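Local atomic coordinates of adherence and virulence protein A (Streptococcus pneumoniae, PDB entry 6PON), a protein that binds fibronectin and probably contributes to the adherence and virulence of the pneumococcus, represented here by its N-terminal domain. Residues 144-149 and 154-159; 226-231 and 240-245; 45-50 and 63-68. All blocks are in the same frame, centred on the assembly; numbering follows the deposited sequence.

Contact 1: residues 144-149 and 154-159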
ATOM      1  N   LYS B 144      41.035  -6.475  17.842  1.00 28.29           N
ATOM      2  CA  LYS B 144      41.458  -7.661  17.099  1.00 27.40           C
ATOM      3  C   LYS B 144      42.448  -7.230  16.025  1.00 31.19           C
ATOM      4  O   LYS B 144      42.042  -6.740  14.967  1.00 28.45           O
ATOM      5  CB  LYS B 144      40.274  -8.387  16.481  1.00 29.14           C
ATOM      6  CG  LYS B 144      39.830  -9.592  17.286  1.00 39.39           C
ATOM      7  CD  LYS B 144      38.841 -10.453  16.503  1.00 42.56           C
ATOM      8  CE  LYS B 144      37.461  -9.845  16.498  1.00 34.14           C
ATOM      9  NZ  LYS B 144      36.601 -10.420  15.418  1.00 34.29           N
ATOM     10  N   HIS B 145      43.742  -7.420  16.285  1.00 25.84           N
ATOM     11  CA  HIS B 145      44.745  -7.067  15.286  1.00 28.62           C
ATOM     12  C   HIS B 145      44.617  -7.971  14.066  1.00 29.34           C
ATOM     13  O   HIS B 145      44.379  -9.175  14.187  1.00 30.69           O
ATOM     14  CB  HIS B 145      46.149  -7.167  15.875  1.00 23.29           C
ATOM     15  CG  HIS B 145      46.444  -6.124  16.905  1.00 28.78           C
ATOM     16  ND1 HIS B 145      47.727  -5.819  17.312  1.00 26.82           N
ATOM     17  CD2 HIS B 145      45.622  -5.317  17.617  1.00 26.97           C
ATOM     18  CE1 HIS B 145      47.684  -4.860  18.220  1.00 20.87           C
ATOM     19  NE2 HIS B 145      46.419  -4.540  18.428  1.00 25.65           N
ATOM     20  N   VAL B 146      44.727  -7.380  12.878  1.00 32.75           N
ATOM     21  CA  VAL B 146      44.710  -8.132  11.622  1.00 33.57           C
ATOM     22  C   VAL B 146      45.850  -7.599  10.774  1.00 28.37           C
ATOM     23  O   VAL B 146      45.815  -6.443  10.338  1.00 33.40           O
ATOM     24  CB  VAL B 146      43.377  -8.022  10.866  1.00 34.49           C
ATOM     25  CG1 VAL B 146      43.239  -9.190   9.870  1.00 30.60           C
ATOM     26  CG2 VAL B 146      42.185  -7.975  11.823  1.00 33.03           C
ATOM     27  N   GLY B 147      46.867  -8.423  10.553  1.00 31.28           N
ATOM     28  CA  GLY B 147      48.050  -7.979   9.852  1.00 32.37           C
ATOM     29  C   GLY B 147      47.848  -7.923   8.357  1.00 35.23           C
ATOM     30  O   GLY B 147      46.801  -8.279   7.812  1.00 37.88           O
ATOM     31  N   PHE B 148      48.891  -7.465   7.677  1.00 37.03           N
ATOM     32  CA  PHE B 148      48.888  -7.449   6.224  1.00 41.54           C
ATOM     33  C   PHE B 148      48.982  -8.865   5.655  1.00 45.65           C
ATOM     34  O   PHE B 148      49.711  -9.715   6.178  1.00 44.16           O
ATOM     35  CB  PHE B 148      50.052  -6.605   5.716  1.00 43.39           C
ATOM     36  CG  PHE B 148      50.173  -6.576   4.222  1.00 46.55           C
ATOM     37  CD1 PHE B 148      49.412  -5.696   3.470  1.00 39.77           C
ATOM     38  CD2 PHE B 148      51.055  -7.424   3.567  1.00 46.33           C
ATOM     39  CE1 PHE B 148      49.529  -5.661   2.090  1.00 47.52           C
ATOM     40  CE2 PHE B 148      51.173  -7.395   2.183  1.00 44.70           C
ATOM     41  CZ  PHE B 148      50.408  -6.515   1.445  1.00 44.88           C
ATOM     42  N   SER B 149      48.231  -9.112   4.575  1.00 42.14           N
ATOM     43  CA  SER B 149      48.390 -10.296   3.738  1.00 45.89           C
ATOM     44  C   SER B 149      48.108  -9.914   2.283  1.00 54.44           C
ATOM     45  O   SER B 149      47.708  -8.785   1.980  1.00 54.00           O
ATOM     46  CB  SER B 149      47.479 -11.444   4.198  1.00 40.81           C
ATOM     47  OG  SER B 149      46.109 -11.108   4.054  1.00 45.22           O
ATOM     48  N   ARG B 154      42.308  -4.204   4.383  1.00 32.55           N
ATOM     49  CA  ARG B 154      42.879  -3.152   5.204  1.00 31.13           C
ATOM     50  C   ARG B 154      43.749  -3.785   6.269  1.00 32.77           C
ATOM     51  O   ARG B 154      43.570  -4.946   6.648  1.00 30.25           O
ATOM     52  CB  ARG B 154      41.794  -2.294   5.854  1.00 25.73           C
ATOM     53  CG  ARG B 154      40.745  -3.122   6.568  1.00 25.07           C
ATOM     54  CD  ARG B 154      39.607  -2.274   7.108  1.00 26.39           C
ATOM     55  NE  ARG B 154      38.744  -3.105   7.931  1.00 28.22           N
ATOM     56  CZ  ARG B 154      37.831  -2.653   8.783  1.00 26.31           C
ATOM     57  NH1 ARG B 154      37.639  -1.351   8.940  1.00 24.07           N
ATOM     58  NH2 ARG B 154      37.118  -3.515   9.491  1.00 27.25           N
ATOM     59  N   THR B 155      44.689  -3.011   6.764  1.00 27.87           N
ATOM     60  CA  THR B 155      45.525  -3.468   7.854  1.00 30.55           C
ATOM     61  C   THR B 155      44.950  -2.883   9.140  1.00 28.84           C
ATOM     62  O   THR B 155      44.755  -1.666   9.243  1.00 24.67           O
ATOM     63  CB  THR B 155      46.985  -3.076   7.611  1.00 31.40           C
ATOM     64  OG1 THR B 155      47.451  -3.726   6.415  1.00 31.42           O
ATOM     65  CG2 THR B 155      47.856  -3.512   8.754  1.00 29.69           C
ATOM     66  N   LEU B 156      44.625  -3.754  10.094  1.00 28.63           N
ATOM     67  CA  LEU B 156      44.054  -3.328  11.371  1.00 28.78           C
ATOM     68  C   LEU B 156      45.142  -3.464  12.424  1.00 26.45           C
ATOM     69  O   LEU B 156      45.213  -4.445  13.160  1.00 23.82           O
ATOM     70  CB  LEU B 156      42.806  -4.123  11.729  1.00 26.00           C
ATOM     71  CG  LEU B 156      41.659  -3.868  10.752  1.00 25.90           C
ATOM     72  CD1 LEU B 156      40.375  -4.455  11.268  1.00 27.19           C
ATOM     73  CD2 LEU B 156      41.501  -2.384  10.490  1.00 22.63           C
ATOM     74  N   LEU B 157      45.998  -2.452  12.492  1.00 26.92           N
ATOM     75  CA  LEU B 157      47.121  -2.488  13.416  1.00 28.93           C
ATOM     76  C   LEU B 157      47.354  -1.076  13.923  1.00 26.74           C
ATOM     77  O   LEU B 157      47.090  -0.113  13.193  1.00 31.34           O
ATOM     78  CB  LEU B 157      48.394  -3.037  12.742  1.00 25.31           C
ATOM     79  CG  LEU B 157      48.487  -4.522  12.333  1.00 32.50           C
ATOM     80  CD1 LEU B 157      49.699  -4.762  11.443  1.00 29.02           C
ATOM     81  CD2 LEU B 157      48.566  -5.463  13.550  1.00 26.92           C
ATOM     82  N   PRO B 158      47.807  -0.917  15.165  1.00 24.85           N
ATOM     83  CA  PRO B 158      48.194   0.422  15.643  1.00 26.47           C
ATOM     84  C   PRO B 158      49.113   1.114  14.644  1.00 25.06           C
ATOM     85  O   PRO B 158      50.008   0.496  14.063  1.00 25.44           O
ATOM     86  CB  PRO B 158      48.917   0.137  16.967  1.00 26.19           C
ATOM     87  CG  PRO B 158      48.367  -1.189  17.428  1.00 29.88           C
ATOM     88  CD  PRO B 158      47.966  -1.963  16.197  1.00 24.42           C
ATOM     89  N   GLY B 159      48.867   2.405  14.426  1.00 23.15           N
ATOM     90  CA  GLY B 159      49.638   3.207  13.507  1.00 22.55           C
ATOM     91  C   GLY B 159      49.112   3.233  12.084  1.00 34.91           C
ATOM     92  O   GLY B 159      49.374   4.196  11.361  1.00 32.95           O
TER

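Contact 2: residues 226-231 and 240-245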
ATOM      1  N   PHE B 226     -12.124  -0.897  -3.487  1.00 21.07           N
ATOM      2  CA  PHE B 226     -13.374  -1.486  -3.955  1.00 20.29           C
ATOM      3  C   PHE B 226     -14.457  -1.503  -2.895  1.00 23.62           C
ATOM      4  O   PHE B 226     -15.503  -2.135  -3.099  1.00 25.38           O
ATOM      5  CB  PHE B 226     -13.138  -2.909  -4.456  1.00 15.24           C
ATOM      6  CG  PHE B 226     -12.352  -2.955  -5.720  1.00 18.63           C
ATOM      7  CD1 PHE B 226     -12.959  -2.657  -6.934  1.00 14.74           C
ATOM      8  CD2 PHE B 226     -11.007  -3.231  -5.696  1.00 16.24           C
ATOM      9  CE1 PHE B 226     -12.252  -2.668  -8.085  1.00 12.17           C
ATOM     10  CE2 PHE B 226     -10.283  -3.254  -6.856  1.00 15.13           C
ATOM     11  CZ  PHE B 226     -10.900  -2.964  -8.059  1.00 14.85           C
ATOM     12  N   ASN B 227     -14.232  -0.845  -1.767  1.00 23.66           N
ATOM     13  CA  ASN B 227     -15.221  -0.804  -0.700  1.00 27.56           C
ATOM     14  C   ASN B 227     -15.100   0.549  -0.002  1.00 26.17           C
ATOM     15  O   ASN B 227     -14.751   0.652   1.162  1.00 38.22           O
ATOM     16  CB  ASN B 227     -15.030  -1.966   0.265  1.00 23.99           C
ATOM     17  CG  ASN B 227     -16.108  -2.012   1.332  1.00 32.78           C
ATOM     18  OD1 ASN B 227     -17.209  -1.500   1.135  1.00 38.23           O
ATOM     19  ND2 ASN B 227     -15.794  -2.611   2.470  1.00 41.48           N
ATOM     20  N   GLN B 228     -15.357   1.614  -0.740  1.00 24.27           N
ATOM     21  CA  GLN B 228     -15.172   2.968  -0.247  1.00 24.74           C
ATOM     22  C   GLN B 228     -16.349   3.801  -0.720  1.00 27.14           C
ATOM     23  O   GLN B 228     -17.006   3.484  -1.716  1.00 24.33           O
ATOM     24  CB  GLN B 228     -13.865   3.598  -0.750  1.00 13.62           C
ATOM     25  CG  GLN B 228     -13.813   3.665  -2.265  1.00 16.45           C
ATOM     26  CD  GLN B 228     -12.659   4.486  -2.785  1.00 20.85           C
ATOM     27  OE1 GLN B 228     -12.412   5.590  -2.312  1.00 22.23           O
ATOM     28  NE2 GLN B 228     -11.939   3.948  -3.764  1.00 18.82           N
ATOM     29  N   GLU B 229     -16.580   4.888   0.002  1.00 27.65           N
ATOM     30  CA  GLU B 229     -17.694   5.786  -0.252  1.00 27.89           C
ATOM     31  C   GLU B 229     -17.604   6.420  -1.641  1.00 27.94           C
ATOM     32  O   GLU B 229     -16.519   6.804  -2.098  1.00 24.53           O
ATOM     33  CB  GLU B 229     -17.684   6.865   0.824  1.00 29.82           C
ATOM     34  CG  GLU B 229     -18.952   7.618   0.996  1.00 36.18           C
ATOM     35  CD  GLU B 229     -18.878   8.545   2.186  1.00 46.85           C
ATOM     36  OE1 GLU B 229     -17.748   8.821   2.650  1.00 49.76           O
ATOM     37  OE2 GLU B 229     -19.950   8.982   2.664  1.00 54.69           O
ATOM     38  N   THR B 230     -18.763   6.541  -2.301  1.00 24.40           N
ATOM     39  CA  THR B 230     -18.852   7.220  -3.595  1.00 25.87           C
ATOM     40  C   THR B 230     -18.533   8.706  -3.430  1.00 22.75           C
ATOM     41  O   THR B 230     -19.048   9.366  -2.522  1.00 27.13           O
ATOM     42  CB  THR B 230     -20.261   7.038  -4.204  1.00 21.67           C
ATOM     43  OG1 THR B 230     -20.570   5.644  -4.346  1.00 21.24           O
ATOM     44  CG2 THR B 230     -20.353   7.680  -5.579  1.00 16.66           C
ATOM     45  N   LYS B 231     -17.681   9.224  -4.316  1.00 18.39           N
ATOM     46  CA  LYS B 231     -17.270  10.627  -4.319  1.00 19.07           C
ATOM     47  C   LYS B 231     -17.143  11.074  -5.764  1.00 22.40           C
ATOM     48  O   LYS B 231     -16.048  11.073  -6.336  1.00 21.69           O
ATOM     49  CB  LYS B 231     -15.936  10.822  -3.596  1.00 18.24           C
ATOM     50  CG  LYS B 231     -15.939  10.449  -2.132  1.00 25.75           C
ATOM     51  CD  LYS B 231     -15.921  11.691  -1.264  1.00 27.85           C
ATOM     52  CE  LYS B 231     -16.331  11.388   0.169  1.00 33.74           C
ATOM     53  NZ  LYS B 231     -17.762  10.978   0.251  1.00 45.07           N
ATOM     54  N   SER B 240     -14.973   9.887 -12.671  1.00 17.29           N
ATOM     55  CA  SER B 240     -14.676   8.772 -11.799  1.00 16.39           C
ATOM     56  C   SER B 240     -15.684   8.776 -10.666  1.00 16.82           C
ATOM     57  O   SER B 240     -16.295   9.811 -10.378  1.00 17.25           O
ATOM     58  CB  SER B 240     -13.234   8.856 -11.267  1.00 20.51           C
ATOM     59  OG  SER B 240     -12.963  10.064 -10.568  1.00 18.80           O
ATOM     60  N   PRO B 241     -15.906   7.623 -10.029  1.00 16.14           N
ATOM     61  CA  PRO B 241     -16.878   7.540  -8.932  1.00 18.12           C
ATOM     62  C   PRO B 241     -16.258   7.821  -7.584  1.00 19.62           C
ATOM     63  O   PRO B 241     -16.983   7.949  -6.592  1.00 22.06           O
ATOM     64  CB  PRO B 241     -17.342   6.092  -9.008  1.00 16.74           C
ATOM     65  CG  PRO B 241     -16.060   5.358  -9.415  1.00 18.23           C
ATOM     66  CD  PRO B 241     -15.304   6.310 -10.330  1.00 17.58           C
ATOM     67  N   VAL B 242     -14.933   7.823  -7.536  1.00 19.58           N
ATOM     68  CA  VAL B 242     -14.130   8.350  -6.440  1.00 20.14           C
ATOM     69  C   VAL B 242     -13.019   9.164  -7.078  1.00 21.67           C
ATOM     70  O   VAL B 242     -12.769   9.048  -8.286  1.00 19.44           O
ATOM     71  CB  VAL B 242     -13.549   7.223  -5.550  1.00 21.05           C
ATOM     72  CG1 VAL B 242     -14.653   6.347  -4.975  1.00 19.19           C
ATOM     73  CG2 VAL B 242     -12.547   6.365  -6.315  1.00 17.09           C
ATOM     74  N   PRO B 243     -12.370  10.037  -6.321  1.00 24.04           N
ATOM     75  CA  PRO B 243     -11.343  10.888  -6.944  1.00 22.68           C
ATOM     76  C   PRO B 243     -10.160  10.067  -7.449  1.00 24.06           C
ATOM     77  O   PRO B 243      -9.652   9.171  -6.763  1.00 20.12           O
ATOM     78  CB  PRO B 243     -10.942  11.853  -5.822  1.00 22.84           C
ATOM     79  CG  PRO B 243     -11.379  11.149  -4.539  1.00 28.29           C
ATOM     80  CD  PRO B 243     -12.629  10.407  -4.917  1.00 20.65           C
ATOM     81  N   PHE B 244      -9.753  10.360  -8.682  1.00 28.17           N
ATOM     82  CA  PHE B 244      -8.568   9.786  -9.305  1.00 25.24           C
ATOM     83  C   PHE B 244      -7.425  10.802  -9.260  1.00 28.10           C
ATOM     84  O   PHE B 244      -7.615  11.974  -8.942  1.00 32.17           O
ATOM     85  CB  PHE B 244      -8.865   9.372 -10.754  1.00 21.91           C
ATOM     86  CG  PHE B 244      -9.707   8.134 -10.888  1.00 16.57           C
ATOM     87  CD1 PHE B 244     -10.218   7.490  -9.776  1.00 15.98           C
ATOM     88  CD2 PHE B 244      -9.979   7.612 -12.154  1.00 16.75           C
ATOM     89  CE1 PHE B 244     -11.014   6.351  -9.915  1.00 18.72           C
ATOM     90  CE2 PHE B 244     -10.751   6.471 -12.319  1.00 15.93           C
ATOM     91  CZ  PHE B 244     -11.287   5.830 -11.201  1.00 15.70           C
ATOM     92  N   ALA B 245      -6.220  10.347  -9.610  1.00 30.32           N
ATOM     93  CA  ALA B 245      -5.054  11.221  -9.494  1.00 26.61           C
ATOM     94  C   ALA B 245      -5.130  12.435 -10.424  1.00 33.56           C
ATOM     95  O   ALA B 245      -4.578  13.493 -10.096  1.00 31.84           O
ATOM     96  CB  ALA B 245      -3.781  10.433  -9.766  1.00 20.80           C
TER

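Contact 3: residues 45-50 and 63-68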
ATOM      1  N   SER B  45      25.365   6.925  36.953  1.00 35.68           N
ATOM      2  CA  SER B  45      26.406   6.104  36.361  1.00 34.39           C
ATOM      3  C   SER B  45      25.765   5.121  35.390  1.00 35.18           C
ATOM      4  O   SER B  45      24.608   4.719  35.558  1.00 35.35           O
ATOM      5  CB  SER B  45      27.212   5.370  37.438  1.00 34.01           C
ATOM      6  OG  SER B  45      28.404   4.803  36.904  1.00 47.60           O
ATOM      7  N   HIS B  46      26.521   4.776  34.343  1.00 34.38           N
ATOM      8  CA  HIS B  46      26.062   3.908  33.264  1.00 28.92           C
ATOM      9  C   HIS B  46      27.177   2.955  32.858  1.00 30.14           C
ATOM     10  O   HIS B  46      28.369   3.256  32.996  1.00 28.66           O
ATOM     11  CB  HIS B  46      25.614   4.697  32.024  1.00 26.38           C
ATOM     12  CG  HIS B  46      24.522   5.687  32.286  1.00 28.91           C
ATOM     13  ND1 HIS B  46      23.196   5.324  32.388  1.00 32.57           N
ATOM     14  CD2 HIS B  46      24.558   7.032  32.433  1.00 30.63           C
ATOM     15  CE1 HIS B  46      22.464   6.403  32.606  1.00 37.47           C
ATOM     16  NE2 HIS B  46      23.266   7.452  32.641  1.00 35.97           N
ATOM     17  N   ARG B  47      26.775   1.810  32.315  1.00 28.64           N
ATOM     18  CA  ARG B  47      27.700   0.757  31.920  1.00 26.76           C
ATOM     19  C   ARG B  47      27.467   0.422  30.445  1.00 30.65           C
ATOM     20  O   ARG B  47      26.438  -0.172  30.096  1.00 29.08           O
ATOM     21  CB  ARG B  47      27.519  -0.463  32.824  1.00 23.36           C
ATOM     22  CG  ARG B  47      28.663  -1.444  32.811  1.00 28.52           C
ATOM     23  CD  ARG B  47      28.587  -2.415  33.995  1.00 37.69           C
ATOM     24  NE  ARG B  47      28.855  -1.756  35.270  1.00 51.02           N
ATOM     25  CZ  ARG B  47      29.086  -2.395  36.414  1.00 51.63           C
ATOM     26  NH1 ARG B  47      29.084  -3.722  36.451  1.00 45.15           N
ATOM     27  NH2 ARG B  47      29.326  -1.705  37.523  1.00 45.44           N
ATOM     28  N   LEU B  48      28.427   0.802  29.588  1.00 23.60           N
ATOM     29  CA  LEU B  48      28.341   0.628  28.137  1.00 21.68           C
ATOM     30  C   LEU B  48      29.127  -0.602  27.711  1.00 24.31           C
ATOM     31  O   LEU B  48      30.336  -0.683  27.958  1.00 22.98           O
ATOM     32  CB  LEU B  48      28.893   1.848  27.398  1.00 20.88           C
ATOM     33  CG  LEU B  48      28.769   1.821  25.862  1.00 26.90           C
ATOM     34  CD1 LEU B  48      27.296   1.656  25.448  1.00 19.66           C
ATOM     35  CD2 LEU B  48      29.392   3.060  25.158  1.00 15.97           C
ATOM     36  N   LEU B  49      28.460  -1.536  27.041  1.00 21.21           N
ATOM     37  CA  LEU B  49      29.115  -2.730  26.532  1.00 20.44           C
ATOM     38  C   LEU B  49      29.287  -2.612  25.023  1.00 22.75           C
ATOM     39  O   LEU B  49      28.331  -2.308  24.302  1.00 20.05           O
ATOM     40  CB  LEU B  49      28.322  -3.993  26.879  1.00 19.44           C
ATOM     41  CG  LEU B  49      28.682  -5.288  26.124  1.00 22.40           C
ATOM     42  CD1 LEU B  49      30.119  -5.702  26.401  1.00 20.21           C
ATOM     43  CD2 LEU B  49      27.714  -6.448  26.454  1.00 18.81           C
ATOM     44  N   LEU B  50      30.501  -2.855  24.552  1.00 21.02           N
ATOM     45  CA  LEU B  50      30.765  -3.043  23.134  1.00 19.42           C
ATOM     46  C   LEU B  50      31.377  -4.421  22.948  1.00 19.60           C
ATOM     47  O   LEU B  50      32.352  -4.776  23.616  1.00 19.25           O
ATOM     48  CB  LEU B  50      31.704  -1.971  22.588  1.00 21.88           C
ATOM     49  CG  LEU B  50      31.318  -0.506  22.740  1.00 21.69           C
ATOM     50  CD1 LEU B  50      31.630  -0.008  24.147  1.00 19.32           C
ATOM     51  CD2 LEU B  50      32.070   0.299  21.690  1.00 18.67           C
ATOM     52  N   GLN B  63      22.986  -3.663  32.668  1.00 26.03           N
ATOM     53  CA  GLN B  63      22.969  -3.749  34.119  1.00 34.94           C
ATOM     54  C   GLN B  63      23.738  -4.965  34.623  1.00 25.83           C
ATOM     55  O   GLN B  63      23.625  -5.314  35.797  1.00 32.74           O
ATOM     56  CB  GLN B  63      21.514  -3.776  34.625  1.00 28.40           C
ATOM     57  CG  GLN B  63      20.680  -2.561  34.237  1.00 28.16           C
ATOM     58  CD  GLN B  63      21.078  -1.295  34.991  1.00 32.41           C
ATOM     59  OE1 GLN B  63      21.891  -1.336  35.914  1.00 35.56           O
ATOM     60  NE2 GLN B  63      20.508  -0.162  34.592  1.00 39.83           N
ATOM     61  N   THR B  64      24.501  -5.622  33.761  1.00 24.62           N
ATOM     62  CA  THR B  64      25.287  -6.766  34.187  1.00 29.95           C
ATOM     63  C   THR B  64      26.632  -6.323  34.769  1.00 33.68           C
ATOM     64  O   THR B  64      27.115  -5.212  34.538  1.00 32.15           O
ATOM     65  CB  THR B  64      25.505  -7.739  33.025  1.00 32.36           C
ATOM     66  OG1 THR B  64      26.320  -7.123  32.030  1.00 41.22           O
ATOM     67  CG2 THR B  64      24.177  -8.124  32.382  1.00 34.29           C
ATOM     68  N   THR B  65      27.220  -7.213  35.559  1.00 38.04           N
ATOM     69  CA  THR B  65      28.517  -7.012  36.187  1.00 39.14           C
ATOM     70  C   THR B  65      29.536  -7.962  35.577  1.00 35.85           C
ATOM     71  O   THR B  65      29.208  -9.082  35.174  1.00 33.93           O
ATOM     72  CB  THR B  65      28.457  -7.264  37.690  1.00 40.57           C
ATOM     73  OG1 THR B  65      28.018  -8.613  37.908  1.00 49.03           O
ATOM     74  CG2 THR B  65      27.499  -6.289  38.359  1.00 34.43           C
ATOM     75  N   PHE B  66      30.776  -7.514  35.524  1.00 35.20           N
ATOM     76  CA  PHE B  66      31.807  -8.246  34.816  1.00 36.44           C
ATOM     77  C   PHE B  66      32.982  -8.443  35.748  1.00 33.94           C
ATOM     78  O   PHE B  66      33.264  -7.589  36.589  1.00 36.99           O
ATOM     79  CB  PHE B  66      32.253  -7.504  33.551  1.00 33.08           C
ATOM     80  CG  PHE B  66      31.119  -7.168  32.607  1.00 34.24           C
ATOM     81  CD1 PHE B  66      30.823  -7.993  31.537  1.00 28.66           C
ATOM     82  CD2 PHE B  66      30.352  -6.027  32.800  1.00 36.47           C
ATOM     83  CE1 PHE B  66      29.793  -7.689  30.677  1.00 33.89           C
ATOM     84  CE2 PHE B  66      29.307  -5.713  31.943  1.00 34.23           C
ATOM     85  CZ  PHE B  66      29.033  -6.545  30.873  1.00 30.89           C
ATOM     86  N   GLU B  67      33.653  -9.579  35.598  1.00 30.93           N
ATOM     87  CA  GLU B  67      34.901  -9.850  36.302  1.00 36.76           C
ATOM     88  C   GLU B  67      36.057  -9.336  35.453  1.00 40.89           C
ATOM     89  O   GLU B  67      36.384  -9.919  34.412  1.00 43.73           O
ATOM     90  CB  GLU B  67      35.059 -11.339  36.577  1.00 36.18           C
ATOM     91  CG  GLU B  67      33.751 -12.061  36.778  1.00 45.71           C
ATOM     92  CD  GLU B  67      33.908 -13.298  37.617  1.00 54.93           C
ATOM     93  OE1 GLU B  67      33.289 -13.345  38.706  1.00 57.82           O
ATOM     94  OE2 GLU B  67      34.661 -14.209  37.196  1.00 54.92           O
ATOM     95  N   ASN B  68      36.684  -8.258  35.898  1.00 31.81           N
ATOM     96  CA  ASN B  68      37.782  -7.700  35.140  1.00 27.05           C
ATOM     97  C   ASN B  68      39.022  -8.574  35.289  1.00 31.99           C
ATOM     98  O   ASN B  68      39.144  -9.337  36.249  1.00 33.68           O
ATOM     99  CB  ASN B  68      38.067  -6.276  35.595  1.00 31.68           C
ATOM    100  CG  ASN B  68      36.890  -5.358  35.343  1.00 33.08           C
ATOM    101  OD1 ASN B  68      36.186  -5.515  34.341  1.00 27.23           O
ATOM    102  ND2 ASN B  68      36.651  -4.409  36.260  1.00 29.67           N
TER

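Contact 1: residues 144-149 and 154-159
H145 and P158 meet in a CH-pi contact: the proline CD sits over one face of the imidazole, displaced toward its rim, 3.9 Å from the ring centroid. Proline suits the place because its CD-H, beside the electron-withdrawing N, is a good partner for an aromatic face. L157 CD2 reaches H145 CB at 3.8 Å, while H145 NE2 hydrogen-bonds E141 of the preceding strand. The backbone then closes at V146, which forms a lone antiparallel, hydrogen-bonded bridge with L156. V146 N gives to L156 O at 3.0 Å and nearly straight, 167° at the hydrogen; L156 N returns a more bent bond to V146 O. Their side chains lie side by side: V146 holds CG2 anti to its carbonyl carbon, and this branch meets L156 CB at 3.9 Å. At G147 the bare CA lies against L157 CD1, and F148 brings CB and the near edge of its ring, at CD1, to T155 OG1, while the rest leads away. Within the long loop between strand 139-142 and helix 178-187, the bridge closes the excursion from V146 to L156. Buried L156 packs on N128 and L130 of strand 128-133, and G159 pairs by backbone with I139.

Contact 2: residues 226-231 and 240-245
V242 and K231 form the tight side of this contact. K231 N gives a hydrogen bond to P241 O at 2.7 Å, 159° at the hydrogen. V242 CA lies 3.3 Å from K231 O in a CA-H...O contact. The branches of V242 press against the end of Q228, which comes from the opposite direction: V242 CG1 touches Q228 CD at 3.5 Å and also E229 O, while V242 CG2 faces Q228 NE2. Q228 CG lies between the backbone N and the carbonyl carbon (chi1 60°), and the extended chain beyond carries the amide to V242. A branched valine thus packs its two methyls against an amide group whose NE2 hydrogen-bonds F225 O. T230 adds its methyl, CG2, to P241 O at 3.5 Å. On the exposed side K231 CB meets P243 CD at 3.6 Å; beyond CB the lysine leads away, and NZ pairs with E229 OE1 at 3.2 Å. In the second subunit, H10 binds T230 OG1 and F6 packs on P241. The chemistry implies a join of one backbone hydrogen bond, valine methyls against an amide and a carbonyl, and proline carbon against lysine CB, with the lysine's charge probably balanced within its own segment by E229.

Contact 3: residues 45-50 and 63-68
T64 O accepts a hydrogen bond from R47 NH1 at 3.1 Å, the one polar link between these segments. R47 stands on strand 44-51, an inner strand of the four-stranded antiparallel sheet near the start of the NFACT N-terminal region; T64 belongs to the loop that leaves the edge strand 58-61 and runs on to helix 74-83. The bond is bent, 138° at the hydrogen, and T64 O lies well out of the guanidinium plane, so it is of modest quality. The arginine gets there with CG anti to its backbone N (chi1 -162°) and one kink at chi3, which carries its head over the loop. T64 O also lies 3.2 Å from R47 CD. T65 then lies along the guanidinium: its CA sits at the edge of that group, 3.3 Å from NH1, and its methyl CG2 is nearby. A long, flexible residue with a charged end suits a place where a strand residue spans to a single loop carbonyl, T64 O. On the same face of the sheet L49 is buried, whereas L48 and H46 turn the other way onto helix 5-19. Backbone bonds continue the sheet, R47 with T62 and L49 with Q60. Farther out, Q63 N binds D260 of the second subunit. F66 and R47 pass in opposite directions, with ring and guanidinium planes 43° apart; the ring's edge carbon F66 CE2 meets R47 CD at 4.0 Å, that methylene lying in the ring plane.

In the fold
Along the chain contact 3 comes first, then contact 1, then contact 2. Contacts 3 and 1 belong to the beta-rich part of the molecule, with centres 28 Å apart: the former joins the four-stranded sheet to the loop after it, the latter ties off a loop following the five-stranded sheet. Contact 2 lies beyond the long helix 204-225, its centre 63 Å from contact 1 and 58 Å from contact 3, on the opposite side of the chain's centre. Contacts 2 and 3 both touch the second subunit, contact 2 near its residues F6 and H10 and contact 3 near its D260, which suggests a head-to-tail pairing of two elongated chains.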